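Local coordinates for tungstate ABC transporter, periplasmic tungstate-binding protein (Geobacter sulfurreducens, PDB 3LR1), which probably captures tungstate in the periplasm and delivers it to the membrane components of an ABC-type importer, at residues S10-T13 / S14-D17; T127-K130 / E131-W135; K92-P95 / A96-K100. One frame throughout, in Å; residues are numbered along the deposited sequence.

Interaction 1. Residues S10-T13 / S14-D17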
loop_
_atom_site.group_PDB
_atom_site.type_symbol
_atom_site.label_atom_id
_atom_site.label_comp_id
_atom_site.label_asym_id
_atom_site.label_seq_id
_atom_site.Cartn_x
_atom_site.Cartn_y
_atom_site.Cartn_z
ATOM N N SER A 10 -0.090 9.846 -8.721
ATOM C CA SER A 10 -0.590 9.827 -7.332
ATOM C C SER A 10 -0.448 8.416 -6.789
ATOM O O SER A 10 -0.614 7.420 -7.518
ATOM C CB SER A 10 -2.039 10.306 -7.177
ATOM O OG SER A 10 -2.912 9.394 -7.795
ATOM N N THR A 11 -0.124 8.357 -5.510
ATOM C CA THR A 11 0.068 7.092 -4.772
ATOM C C THR A 11 -0.212 7.316 -3.303
ATOM O O THR A 11 -0.651 8.414 -2.890
ATOM C CB THR A 11 1.443 6.483 -5.005
ATOM O OG1 THR A 11 1.476 5.103 -4.565
ATOM C CG2 THR A 11 2.578 7.263 -4.421
ATOM N N THR A 12 -0.016 6.302 -2.491
ATOM C CA THR A 12 -0.228 6.537 -1.078
ATOM C C THR A 12 1.082 6.732 -0.336
ATOM O O THR A 12 2.146 6.284 -0.788
ATOM C CB THR A 12 -0.986 5.405 -0.411
ATOM O OG1 THR A 12 -0.151 4.285 -0.398
ATOM C CG2 THR A 12 -2.285 5.103 -1.113
ATOM N N THR A 13 1.006 7.494 0.767
ATOM C CA THR A 13 2.149 7.767 1.617
ATOM C C THR A 13 2.809 6.475 2.045
ATOM O O THR A 13 4.027 6.383 2.149
ATOM C CB THR A 13 1.724 8.509 2.878
ATOM O OG1 THR A 13 1.194 9.813 2.519
ATOM C CG2 THR A 13 2.923 8.657 3.722
ATOM N N SER A 14 1.981 5.488 2.338
ATOM C CA SER A 14 2.407 4.130 2.640
ATOM C C SER A 14 3.319 3.496 1.507
ATOM O O SER A 14 4.407 2.965 1.759
ATOM C CB SER A 14 1.119 3.310 3.062
ATOM O OG SER A 14 0.185 4.096 3.972
ATOM N N THR A 15 2.934 3.632 0.251
ATOM C CA THR A 15 3.765 3.169 -0.887
ATOM C C THR A 15 5.101 4.005 -1.026
ATOM O O THR A 15 6.174 3.518 -1.353
ATOM C CB THR A 15 2.849 3.224 -2.126
ATOM O OG1 THR A 15 1.622 2.505 -1.797
ATOM C CG2 THR A 15 3.497 2.645 -3.366
ATOM N N GLN A 16 5.055 5.293 -0.711
ATOM C CA GLN A 16 6.279 6.080 -0.767
ATOM C C GLN A 16 7.267 5.573 0.273
ATOM O O GLN A 16 8.476 5.480 0.021
ATOM C CB GLN A 16 5.924 7.551 -0.531
ATOM C CG GLN A 16 7.033 8.522 -0.688
ATOM C CD GLN A 16 6.554 9.891 -0.332
ATOM O OE1 GLN A 16 5.870 10.103 0.697
ATOM N NE2 GLN A 16 6.912 10.838 -1.154
ATOM N N ASP A 17 6.736 5.258 1.465
ATOM C CA ASP A 17 7.588 4.844 2.612
ATOM C C ASP A 17 8.380 3.577 2.296
ATOM O O ASP A 17 9.499 3.381 2.755
ATOM C CB ASP A 17 6.747 4.631 3.917
ATOM C CG ASP A 17 6.310 5.941 4.573
ATOM O OD1 ASP A 17 6.919 7.015 4.220
ATOM O OD2 ASP A 17 5.363 5.877 5.443
#

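Interaction 2. Residues T127-K130 / E131-W135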
loop_
_atom_site.group_PDB
_atom_site.type_symbol
_atom_site.label_atom_id
_atom_site.label_comp_id
_atom_site.label_asym_id
_atom_site.label_seq_id
_atom_site.Cartn_x
_atom_site.Cartn_y
_atom_site.Cartn_z
ATOM N N THR A 127 -4.906 -1.921 2.881
ATOM C CA THR A 127 -4.450 -2.626 4.093
ATOM C C THR A 127 -5.656 -2.869 5.017
ATOM O O THR A 127 -5.874 -3.986 5.518
ATOM C CB THR A 127 -3.299 -1.906 4.813
ATOM O OG1 THR A 127 -2.127 -1.958 3.986
ATOM C CG2 THR A 127 -2.972 -2.549 6.209
ATOM N N HIS A 128 -6.461 -1.828 5.181
ATOM C CA HIS A 128 -7.720 -1.938 5.913
ATOM C C HIS A 128 -8.620 -3.031 5.357
ATOM O O HIS A 128 -9.079 -3.885 6.084
ATOM C CB HIS A 128 -8.467 -0.602 5.904
ATOM C CG HIS A 128 -9.616 -0.549 6.870
ATOM N ND1 HIS A 128 -9.529 -1.057 8.148
ATOM C CD2 HIS A 128 -10.855 -0.005 6.770
ATOM C CE1 HIS A 128 -10.670 -0.848 8.787
ATOM N NE2 HIS A 128 -11.493 -0.213 7.970
ATOM N N THR A 129 -8.897 -2.992 4.068
ATOM C CA THR A 129 -9.705 -4.043 3.399
ATOM C C THR A 129 -9.180 -5.456 3.644
ATOM O O THR A 129 -9.950 -6.410 3.854
ATOM C CB THR A 129 -9.710 -3.756 1.907
ATOM O OG1 THR A 129 -10.406 -2.544 1.715
ATOM C CG2 THR A 129 -10.320 -4.880 1.057
ATOM N N LYS A 130 -7.868 -5.618 3.616
ATOM C CA LYS A 130 -7.294 -6.927 3.823
ATOM C C LYS A 130 -7.519 -7.346 5.272
ATOM O O LYS A 130 -7.884 -8.522 5.561
ATOM C CB LYS A 130 -5.793 -6.963 3.493
ATOM C CG LYS A 130 -5.097 -8.307 3.811
ATOM C CD LYS A 130 -5.432 -9.419 2.842
ATOM C CE LYS A 130 -5.426 -10.778 3.534
ATOM N NZ LYS A 130 -4.531 -11.820 2.883
ATOM N N GLU A 131 -7.282 -6.397 6.162
ATOM C CA GLU A 131 -7.459 -6.647 7.572
ATOM C C GLU A 131 -8.916 -7.128 7.818
ATOM O O GLU A 131 -9.138 -8.141 8.482
ATOM C CB GLU A 131 -7.147 -5.368 8.396
ATOM C CG GLU A 131 -7.344 -5.564 9.893
ATOM C CD GLU A 131 -7.973 -4.345 10.612
ATOM O OE1 GLU A 131 -7.886 -3.193 10.135
ATOM O OE2 GLU A 131 -8.565 -4.550 11.679
ATOM N N LEU A 132 -9.895 -6.387 7.279
ATOM C CA LEU A 132 -11.312 -6.750 7.448
ATOM C C LEU A 132 -11.638 -8.122 6.841
ATOM O O LEU A 132 -12.392 -8.970 7.436
ATOM C CB LEU A 132 -12.212 -5.655 6.880
ATOM C CG LEU A 132 -12.149 -4.320 7.667
ATOM C CD1 LEU A 132 -13.297 -3.388 7.216
ATOM C CD2 LEU A 132 -12.149 -4.451 9.209
ATOM N N ASP A 133 -11.033 -8.399 5.698
ATOM C CA ASP A 133 -11.200 -9.726 5.086
ATOM C C ASP A 133 -10.694 -10.820 5.998
ATOM O O ASP A 133 -11.322 -11.879 6.075
ATOM C CB ASP A 133 -10.519 -9.814 3.705
ATOM C CG ASP A 133 -11.220 -8.941 2.653
ATOM O OD1 ASP A 133 -12.356 -8.439 2.909
ATOM O OD2 ASP A 133 -10.594 -8.722 1.575
ATOM N N LEU A 134 -9.571 -10.568 6.692
ATOM C CA LEU A 134 -8.972 -11.561 7.576
ATOM C C LEU A 134 -9.764 -11.734 8.860
ATOM O O LEU A 134 -9.973 -12.847 9.274
ATOM C CB LEU A 134 -7.542 -11.201 7.947
ATOM C CG LEU A 134 -6.423 -11.269 6.920
ATOM C CD1 LEU A 134 -5.188 -10.556 7.523
ATOM C CD2 LEU A 134 -6.105 -12.724 6.487
ATOM N N TRP A 135 -10.186 -10.655 9.511
ATOM C CA TRP A 135 -11.196 -10.795 10.596
ATOM C C TRP A 135 -12.419 -11.661 10.177
ATOM O O TRP A 135 -12.815 -12.582 10.887
ATOM C CB TRP A 135 -11.660 -9.442 11.122
ATOM C CG TRP A 135 -10.629 -8.706 11.951
ATOM C CD1 TRP A 135 -10.114 -7.473 11.694
ATOM C CD2 TRP A 135 -10.011 -9.144 13.170
ATOM N NE1 TRP A 135 -9.242 -7.098 12.678
ATOM C CE2 TRP A 135 -9.121 -8.132 13.571
ATOM C CE3 TRP A 135 -10.116 -10.306 13.958
ATOM C CZ2 TRP A 135 -8.344 -8.245 14.711
ATOM C CZ3 TRP A 135 -9.359 -10.403 15.080
ATOM C CH2 TRP A 135 -8.477 -9.394 15.450
#

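Interaction 3. Residues K92-P95 / A96-K100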
loop_
_atom_site.group_PDB
_atom_site.type_symbol
_atom_site.label_atom_id
_atom_site.label_comp_id
_atom_site.label_asym_id
_atom_site.label_seq_id
_atom_site.Cartn_x
_atom_site.Cartn_y
_atom_site.Cartn_z
ATOM N N LYS A 92 8.613 -7.536 20.897
ATOM C CA LYS A 92 9.482 -8.666 20.683
ATOM C C LYS A 92 9.289 -9.836 21.634
ATOM O O LYS A 92 9.790 -10.901 21.394
ATOM C CB LYS A 92 10.931 -8.255 20.594
ATOM C CG LYS A 92 11.644 -7.995 21.878
ATOM C CD LYS A 92 13.071 -7.813 21.545
ATOM C CE LYS A 92 13.877 -7.226 22.651
ATOM N NZ LYS A 92 15.147 -7.968 22.715
ATOM N N ASN A 93 8.518 -9.615 22.683
ATOM C CA ASN A 93 8.169 -10.643 23.644
ATOM C C ASN A 93 6.753 -11.206 23.481
ATOM O O ASN A 93 6.277 -11.939 24.300
ATOM C CB ASN A 93 8.426 -10.134 25.067
ATOM C CG ASN A 93 7.294 -9.381 25.614
ATOM O OD1 ASN A 93 6.959 -9.519 26.756
ATOM N ND2 ASN A 93 6.684 -8.596 24.802
ATOM N N ASP A 94 6.093 -10.810 22.411
ATOM C CA ASP A 94 4.918 -11.447 21.893
ATOM C C ASP A 94 4.030 -12.031 22.961
ATOM O O ASP A 94 3.943 -13.206 23.068
ATOM C CB ASP A 94 5.378 -12.532 20.916
ATOM C CG ASP A 94 4.248 -13.250 20.252
ATOM O OD1 ASP A 94 3.132 -12.817 20.315
ATOM O OD2 ASP A 94 4.501 -14.285 19.700
ATOM N N PRO A 95 3.354 -11.196 23.730
ATOM C CA PRO A 95 2.545 -11.682 24.862
ATOM C C PRO A 95 1.369 -12.550 24.441
ATOM O O PRO A 95 0.944 -13.438 25.214
ATOM C CB PRO A 95 2.008 -10.399 25.498
ATOM C CG PRO A 95 2.829 -9.313 24.986
ATOM C CD PRO A 95 3.435 -9.719 23.709
ATOM N N ALA A 96 0.835 -12.283 23.252
ATOM C CA ALA A 96 -0.264 -13.063 22.727
ATOM C C ALA A 96 0.206 -14.406 22.120
ATOM O O ALA A 96 -0.599 -15.269 21.806
ATOM C CB ALA A 96 -1.061 -12.224 21.716
ATOM N N GLY A 97 1.517 -14.573 21.965
ATOM C CA GLY A 97 2.082 -15.800 21.424
ATOM C C GLY A 97 1.695 -16.031 19.989
ATOM O O GLY A 97 1.465 -17.169 19.560
ATOM N N ILE A 98 1.650 -14.964 19.207
ATOM C CA ILE A 98 1.231 -15.108 17.813
ATOM C C ILE A 98 2.292 -15.770 16.948
ATOM O O ILE A 98 1.935 -16.261 15.862
ATOM C CB ILE A 98 0.661 -13.822 17.131
ATOM C CG1 ILE A 98 1.735 -12.841 16.747
ATOM C CG2 ILE A 98 -0.457 -13.173 17.946
ATOM C CD1 ILE A 98 1.219 -11.749 15.842
ATOM N N ALA A 99 3.539 -15.882 17.439
ATOM C CA ALA A 99 4.594 -16.552 16.672
ATOM C C ALA A 99 4.253 -18.021 16.502
ATOM O O ALA A 99 4.738 -18.662 15.585
ATOM C CB ALA A 99 5.972 -16.412 17.345
ATOM N N LYS A 100 3.397 -18.553 17.362
ATOM C CA LYS A 100 2.937 -19.917 17.198
ATOM C C LYS A 100 1.745 -20.112 16.253
ATOM O O LYS A 100 1.364 -21.268 15.989
ATOM C CB LYS A 100 2.669 -20.530 18.552
ATOM C CG LYS A 100 1.318 -20.264 19.195
ATOM C CD LYS A 100 1.172 -21.180 20.472
ATOM C CE LYS A 100 2.459 -21.156 21.435
ATOM N NZ LYS A 100 2.350 -22.113 22.629
#

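Interaction 1. Residues S10-T13 / S14-D17
Thr12 and Thr15 meet hydroxyl to hydroxyl where strand 6-12 runs straight into helix 13-18, a strand-to-helix junction at the C-terminal end of a strand that runs parallel to both its neighbours, 35-41 and 57-60, in this periplasmic binding protein. Thr12 holds the N-cap position. With OG1 tucked between its own backbone N and carbonyl carbon (chi1 68°), it faces the first turn, and OG1 lies 2.9 Å from Thr15 OG1. Both residues are buried, and this hydrogen bond pairs their hydroxyls with each other.

The backbone bonds start the helix proper. Gln16 N donates to Thr12 O at 3.1 Å, and Asp17 N to Thr13 O at 3.0 Å.

Van der Waals contacts fill in around these bonds. Thr11 OG1 lies across CB and CG2 of Thr15, 3.4 Å from CB, while its hydrogen bond runs to Phe59 O on the adjacent strand. Ser14 lies close to the ligand: its side chain is about 4 Å from a bound tungsten ion and its OG is hydrogen-bonded to Met154 N, consistent with a place in the tungstate pocket. Thr13 and Asp17 run side by side in the same direction, with Thr13 CG2 4.1 Å from Asp17 OD2.

Interaction 2. Residues T127-K130 / E131-W135
Glu131 reaches back along helix 126-137 to His128 and forward to Trp135, so its carboxylate bridges one side of the helix. Its CB rests 3.4 Å from Thr127 O, the carbonyl that accepts the Glu131 N-H. CG stands anti to the backbone N (chi1 179°), and a bend at the next torsion turns the carboxylate along the helix. At the tip, OE1 comes to the edge of the His128 imidazole, in its plane, and takes a weak bond of 3.3 Å from His128 ND1; ring and carboxylate are turned 54° apart. The stronger partner of OE1 is Ser120 OG, on strand 118-120. OE2 receives Trp135 NE1 at 2.8 Å on its anti lone pair, with the oxygen lying in the indole plane, and also bonds Tyr147 OH.

Further round, Lys130 bends so that its CE lies 3.6 Å from CG of Leu134, aliphatic part against aliphatic part.

Leu132 meets the imidazole over a face instead of at the edge. Its CD1 sits offset toward the rim and 4.1 Å from the ring centroid, in a CH-pi contact. Replacing His128 with an alanine would probably cost OE1 its ring donor and leave the Leu132 methyl without a face to pack on.

The buried Glu131 carboxylate has two partners on each oxygen, the one from His128 weak, an environment likely to stabilise its negative charge and one that ties the helix to both strands of its beta-alpha-beta unit.

Interaction 3. Residues K92-P95 / A96-K100
Asp94 OD1 is gripped by Ile98 N, at 2.8 Å on its syn lone pair, and by the hydroxyl of Tyr167, which comes in from strand 167-171. The other carboxylate oxygen, OD2, takes the next amide along: Ala99 N donates to it from 2.9 Å, again on the syn side but 20° out of the carboxylate plane. One acid therefore binds two successive N-H groups, one on each oxygen, at the start of the short 3-10 segment 98-100.

What brings it there is a type I beta turn from Asp94 to Gly97. Gly97 N closes the turn on Asp94 O at 3.0 Å. Asp94 CG is anti to the backbone N (chi1 -178°) and beside the carbonyl carbon, which brings the carboxylate to the amides of Ile98 and Ala99. Gly97 has positive phi, a conformation easily taken without a side chain, and it leads the chain into the 3-10 segment.

Beside the bonds, Ala99 CB lies 3.5 Å from Asp94 OD2. Ile98 is buried among Leu188, Tyr167 and Leu111, while Tyr167 OH also bonds Ala96 N. This is a structural contact at the surface, in the loop between strand 78-90 and helix 104-114. With the bonds of its two oxygens spread over Ile98, Ala99 and Tyr167, the aspartate fixes the turn and the 3-10 segment against each other, and its negative charge is probably steadied by these polar partners.

How the interactions relate
From the N terminus, interaction 1 comes first, turning strand 6-12 into helix 13-18; interaction 3 follows in the loop from strand 78-90 to helix 104-114; interaction 2 is last, within helix 126-137. Each is closed inside one continuous stretch, so the three stand in series and none nests in or crosses another. Interactions 1 and 2 approach to about 6 Å between nearest atoms without touching: Thr127 lies near a bound tungsten ion as Ser14 does, and both touch Arg121, consistent with opposing walls of a ligand cleft. Interaction 3 lies away from it, its centre about 29 Å from that of interaction 1, at the periphery.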